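Local coordinates for serine-rich secreted cell wall anchored (LPXTG-motif ) protein (Lactobacillus reuteri ATCC 53608, PDB 5NXK) that probably acts as a cell-wall-anchored adhesin, with a beta-solenoid fold, that helps the bacterium attach to host surfaces in the gut, at residues N78-V90 with Y138-F150. Numbering follows the deposited sequence.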
loop_
_atom_site.group_PDB
_atom_site.type_symbol
_atom_site.label_atom_id
_atom_site.label_comp_id
_atom_site.label_asym_id
_atom_site.label_seq_id
_atom_site.Cartn_x
_atom_site.Cartn_y
_atom_site.Cartn_z
ATOM N N ASN A 78 -13.172 1.053 -9.479
ATOM C CA ASN A 78 -13.544 2.111 -10.417
ATOM C C ASN A 78 -13.923 3.387 -9.688
ATOM O O ASN A 78 -15.028 3.902 -9.823
ATOM C CB ASN A 78 -14.682 1.637 -11.313
ATOM C CG ASN A 78 -14.945 2.591 -12.473
ATOM O OD1 ASN A 78 -14.087 3.409 -12.834
ATOM N ND2 ASN A 78 -16.126 2.485 -13.066
ATOM N N ALA A 79 -12.993 3.871 -8.879
ATOM C CA ALA A 79 -13.238 5.064 -8.097
ATOM C C ALA A 79 -11.970 5.886 -7.925
ATOM O O ALA A 79 -10.845 5.399 -8.112
ATOM C CB ALA A 79 -13.820 4.690 -6.736
ATOM N N THR A 80 -12.161 7.142 -7.575
ATOM C CA THR A 80 -11.051 7.989 -7.201
ATOM C C THR A 80 -11.111 8.206 -5.704
ATOM O O THR A 80 -12.168 8.537 -5.165
ATOM C CB THR A 80 -11.096 9.320 -7.948
ATOM O OG1 THR A 80 -11.086 9.053 -9.352
ATOM C CG2 THR A 80 -9.896 10.188 -7.582
ATOM N N LEU A 81 -9.995 8.000 -5.016
ATOM C CA LEU A 81 -10.025 8.126 -3.568
ATOM C C LEU A 81 -9.074 9.220 -3.098
ATOM O O LEU A 81 -7.900 9.225 -3.473
ATOM C CB LEU A 81 -9.647 6.791 -2.915
ATOM C CG LEU A 81 -10.396 5.551 -3.419
ATOM C CD1 LEU A 81 -9.804 4.293 -2.780
ATOM C CD2 LEU A 81 -11.893 5.642 -3.136
ATOM N N TYR A 82 -9.574 10.133 -2.271
ATOM C CA TYR A 82 -8.744 11.203 -1.719
ATOM C C TYR A 82 -8.700 11.092 -0.209
ATOM O O TYR A 82 -9.705 10.748 0.410
ATOM C CB TYR A 82 -9.285 12.598 -2.077
ATOM C CG TYR A 82 -9.468 12.891 -3.547
ATOM C CD1 TYR A 82 -10.642 12.536 -4.210
ATOM C CD2 TYR A 82 -8.479 13.562 -4.266
ATOM C CE1 TYR A 82 -10.815 12.823 -5.559
ATOM C CE2 TYR A 82 -8.644 13.852 -5.611
ATOM C CZ TYR A 82 -9.810 13.483 -6.254
ATOM O OH TYR A 82 -9.968 13.779 -7.591
ATOM N N ASN A 83 -7.557 11.400 0.397
ATOM C CA ASN A 83 -7.521 11.465 1.851
ATOM C C ASN A 83 -6.440 12.407 2.350
ATOM O O ASN A 83 -5.377 12.525 1.737
ATOM C CB ASN A 83 -7.301 10.065 2.450
ATOM C CG ASN A 83 -5.898 9.558 2.208
ATOM O OD1 ASN A 83 -5.585 9.075 1.111
ATOM N ND2 ASN A 83 -5.033 9.680 3.222
ATOM N N THR A 84 -6.699 13.044 3.486
ATOM C CA THR A 84 -5.710 13.920 4.103
ATOM C C THR A 84 -5.047 13.239 5.289
ATOM O O THR A 84 -3.965 13.643 5.727
ATOM C CB THR A 84 -6.345 15.231 4.591
ATOM O OG1 THR A 84 -7.354 14.918 5.555
ATOM C CG2 THR A 84 -6.985 15.975 3.428
ATOM N N SER A 85 -5.700 12.201 5.801
ATOM C CA SER A 85 -5.233 11.522 7.002
ATOM C C SER A 85 -3.893 10.842 6.808
ATOM O O SER A 85 -3.659 10.177 5.798
ATOM C CB SER A 85 -6.250 10.480 7.457
ATOM O OG SER A 85 -5.775 9.811 8.615
ATOM N N LYS A 86 -3.023 10.978 7.806
ATOM C CA LYS A 86 -1.771 10.248 7.783
ATOM C C LYS A 86 -2.023 8.749 7.945
ATOM O O LYS A 86 -1.122 7.944 7.710
ATOM C CB LYS A 86 -0.812 10.792 8.850
ATOM C CG LYS A 86 -1.157 10.468 10.299
ATOM C CD LYS A 86 -0.061 11.032 11.199
ATOM C CE LYS A 86 -0.263 12.533 11.397
ATOM N NZ LYS A 86 0.598 13.124 12.457
ATOM N N TYR A 87 -3.252 8.378 8.319
ATOM C CA TYR A 87 -3.615 6.960 8.460
ATOM C C TYR A 87 -4.372 6.399 7.251
ATOM O O TYR A 87 -5.009 5.354 7.345
ATOM C CB TYR A 87 -4.423 6.731 9.751
ATOM C CG TYR A 87 -3.595 7.072 10.971
ATOM C CD1 TYR A 87 -2.465 6.330 11.271
ATOM C CD2 TYR A 87 -3.902 8.167 11.782
ATOM C CE1 TYR A 87 -1.674 6.633 12.362
ATOM C CE2 TYR A 87 -3.111 8.484 12.878
ATOM C CZ TYR A 87 -1.999 7.713 13.160
ATOM O OH TYR A 87 -1.192 7.992 14.236
ATOM N N GLY A 88 -4.267 7.085 6.116
ATOM C CA GLY A 88 -4.710 6.533 4.845
ATOM C C GLY A 88 -6.188 6.699 4.575
ATOM O O GLY A 88 -6.945 7.065 5.480
ATOM N N PHE A 89 -6.594 6.457 3.328
ATOM C CA PHE A 89 -8.008 6.375 3.006
ATOM C C PHE A 89 -8.596 5.204 3.739
ATOM O O PHE A 89 -9.668 5.312 4.339
ATOM C CB PHE A 89 -8.269 6.217 1.507
ATOM C CG PHE A 89 -9.738 6.248 1.160
ATOM C CD1 PHE A 89 -10.417 7.467 1.057
ATOM C CD2 PHE A 89 -10.449 5.075 0.963
ATOM C CE1 PHE A 89 -11.785 7.503 0.758
ATOM C CE2 PHE A 89 -11.812 5.104 0.661
ATOM C CZ PHE A 89 -12.480 6.316 0.559
ATOM N N VAL A 90 -7.905 4.069 3.663
ATOM C CA VAL A 90 -8.230 2.937 4.523
ATOM C C VAL A 90 -7.146 2.730 5.576
ATOM O O VAL A 90 -5.932 2.706 5.288
ATOM C CB VAL A 90 -8.411 1.623 3.758
ATOM C CG1 VAL A 90 -8.983 0.565 4.708
ATOM C CG2 VAL A 90 -9.343 1.823 2.571
ATOM N N TYR A 138 -4.058 18.159 -2.708
ATOM C CA TYR A 138 -4.847 17.875 -3.899
ATOM C C TYR A 138 -6.010 18.838 -3.995
ATOM O O TYR A 138 -6.332 19.525 -3.039
ATOM C CB TYR A 138 -5.370 16.441 -3.892
ATOM C CG TYR A 138 -6.175 16.051 -2.668
ATOM C CD1 TYR A 138 -7.532 16.365 -2.564
ATOM C CD2 TYR A 138 -5.587 15.334 -1.633
ATOM C CE1 TYR A 138 -8.270 15.997 -1.452
ATOM C CE2 TYR A 138 -6.317 14.954 -0.515
ATOM C CZ TYR A 138 -7.655 15.283 -0.430
ATOM O OH TYR A 138 -8.377 14.905 0.679
ATOM N N GLU A 139 -6.632 18.907 -5.160
ATOM C CA GLU A 139 -7.776 19.789 -5.315
ATOM C C GLU A 139 -8.907 19.027 -5.982
ATOM O O GLU A 139 -8.701 18.333 -6.975
ATOM C CB GLU A 139 -7.406 21.057 -6.099
ATOM C CG GLU A 139 -8.507 21.587 -7.009
ATOM C CD GLU A 139 -8.285 23.037 -7.409
ATOM O OE1 GLU A 139 -7.322 23.653 -6.902
ATOM O OE2 GLU A 139 -9.076 23.563 -8.223
ATOM N N VAL A 140 -10.088 19.090 -5.391
ATOM C CA VAL A 140 -11.239 18.461 -6.026
ATOM C C VAL A 140 -12.449 19.385 -5.895
ATOM O O VAL A 140 -12.679 19.962 -4.824
ATOM C CB VAL A 140 -11.517 17.054 -5.437
ATOM C CG1 VAL A 140 -11.772 17.120 -3.938
ATOM C CG2 VAL A 140 -12.661 16.377 -6.186
ATOM N N ASP A 141 -13.170 19.563 -7.005
ATOM C CA ASP A 141 -14.282 20.514 -7.104
ATOM C C ASP A 141 -13.979 21.832 -6.401
ATOM O O ASP A 141 -14.703 22.265 -5.506
ATOM C CB ASP A 141 -15.591 19.898 -6.587
ATOM C CG ASP A 141 -16.092 18.750 -7.471
ATOM O OD1 ASP A 141 -15.646 18.657 -8.636
ATOM O OD2 ASP A 141 -16.949 17.956 -7.018
ATOM N N GLY A 142 -12.863 22.430 -6.805
ATOM C CA GLY A 142 -12.429 23.723 -6.317
ATOM C C GLY A 142 -11.890 23.805 -4.906
ATOM O O GLY A 142 -11.502 24.886 -4.470
ATOM N N GLN A 143 -11.852 22.698 -4.174
ATOM C CA GLN A 143 -11.317 22.801 -2.827
ATOM C C GLN A 143 -9.938 22.146 -2.737
ATOM O O GLN A 143 -9.756 20.990 -3.141
ATOM C CB GLN A 143 -12.282 22.200 -1.808
ATOM C CG GLN A 143 -12.167 22.876 -0.453
ATOM C CD GLN A 143 -12.830 24.249 -0.450
ATOM O OE1 GLN A 143 -12.221 25.253 -0.068
ATOM N NE2 GLN A 143 -14.086 24.295 -0.879
ATOM N N SER A 144 -8.966 22.912 -2.249
ATOM C CA SER A 144 -7.616 22.399 -2.037
ATOM C C SER A 144 -7.451 21.857 -0.613
ATOM O O SER A 144 -7.878 22.484 0.358
ATOM C CB SER A 144 -6.577 23.483 -2.315
ATOM O OG SER A 144 -5.262 22.949 -2.271
ATOM N N CYS A 145 -6.834 20.684 -0.497
ATOM C CA CYS A 145 -6.615 20.045 0.794
ATOM C C CYS A 145 -5.155 19.662 0.969
ATOM O O CYS A 145 -4.563 19.047 0.078
ATOM C CB CYS A 145 -7.505 18.802 0.936
ATOM S SG CYS A 145 -9.146 18.944 0.153
ATOM N N GLY A 146 -4.570 20.049 2.100
ATOM C CA GLY A 146 -3.228 19.612 2.447
ATOM C C GLY A 146 -3.282 18.205 3.024
ATOM O O GLY A 146 -4.233 17.861 3.718
ATOM N N THR A 147 -2.275 17.384 2.736
ATOM C CA THR A 147 -2.248 16.024 3.256
ATOM C C THR A 147 -1.282 15.928 4.426
ATOM O O THR A 147 -0.418 16.792 4.602
ATOM C CB THR A 147 -1.812 14.994 2.183
ATOM O OG1 THR A 147 -0.460 15.268 1.786
ATOM C CG2 THR A 147 -2.726 15.032 0.948
ATOM N N GLU A 148 -1.435 14.883 5.231
ATOM C CA GLU A 148 -0.409 14.537 6.203
ATOM C C GLU A 148 0.136 13.161 5.851
ATOM O O GLU A 148 -0.552 12.340 5.238
ATOM C CB GLU A 148 -0.951 14.531 7.637
ATOM C CG GLU A 148 -1.505 15.852 8.132
ATOM C CD GLU A 148 -2.200 15.704 9.479
ATOM O OE1 GLU A 148 -1.499 15.732 10.515
ATOM O OE2 GLU A 148 -3.441 15.543 9.500
ATOM N N ALA A 149 1.355 12.888 6.279
ATOM C CA ALA A 149 1.977 11.625 5.934
ATOM C C ALA A 149 2.386 10.937 7.212
ATOM O O ALA A 149 2.865 11.596 8.143
ATOM C CB ALA A 149 3.177 11.842 5.031
ATOM N N PHE A 150 2.186 9.622 7.264
ATOM C CA PHE A 150 2.656 8.842 8.395
ATOM C C PHE A 150 4.172 8.780 8.401
ATOM O O PHE A 150 4.796 8.547 7.372
ATOM C CB PHE A 150 2.080 7.423 8.368
ATOM C CG PHE A 150 2.616 6.548 9.460
ATOM C CD1 PHE A 150 2.223 6.748 10.771
ATOM C CD2 PHE A 150 3.537 5.544 9.181
ATOM C CE1 PHE A 150 2.732 5.952 11.791
ATOM C CE2 PHE A 150 4.042 4.739 10.193
ATOM C CZ PHE A 150 3.640 4.947 11.503
HETATM O O HOH W 1 -3.771 12.630 10.058
#
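Tyr-82 and Tyr-138 pack together where a beta-hairpin, strands 137-140 and 143-146 joined by a type I' turn, lies across the outer surface of the beta-solenoid, against strand 79-83 of one of its parallel sheets. The two rings meet obliquely, planes at 40°, and Tyr-82 CD2 comes within 3.4 Å of Tyr-138 CD1. Tyr-82 CB sits over the Tyr-138 ring in a CH-pi contact, 3.9 Å from its centroid, while Cys-145 CB covers the opposite face of that ring. A chi1 of 55° places the Tyr-138 ring between Tyr-82 and Cys-145, with its edge toward Asn-83 O, and its hydroxyl is hydrogen-bonded to Asn-53 OD1 on the neighbouring strand 51-54. Val-140 CB covers one face of the Tyr-82 ring near its rim. Thr-84 CG2 approaches both Tyr-138 OH and Gly-146 O.

Past the hairpin a single backbone hydrogen bond joins the segments: Glu-148 N donates to Thr-84 O at 2.9 Å, N-H...O angle 156°, beside the type I turn 85-88. Within this turn Ser-85 OG accepts from Tyr-87 N, an ST turn, and is also hydrogen-bonded to Ser-57 O.

Charge adds a looser link. The Lys-86 chain bends at chi3 and brings CE alongside Glu-148 OE1, with NZ 3.9 Å from that oxygen in a long salt bridge. Phe-150 CB lies 3.3 Å from Lys-86 O, a buried carbonyl oxygen without a hydrogen-bond partner.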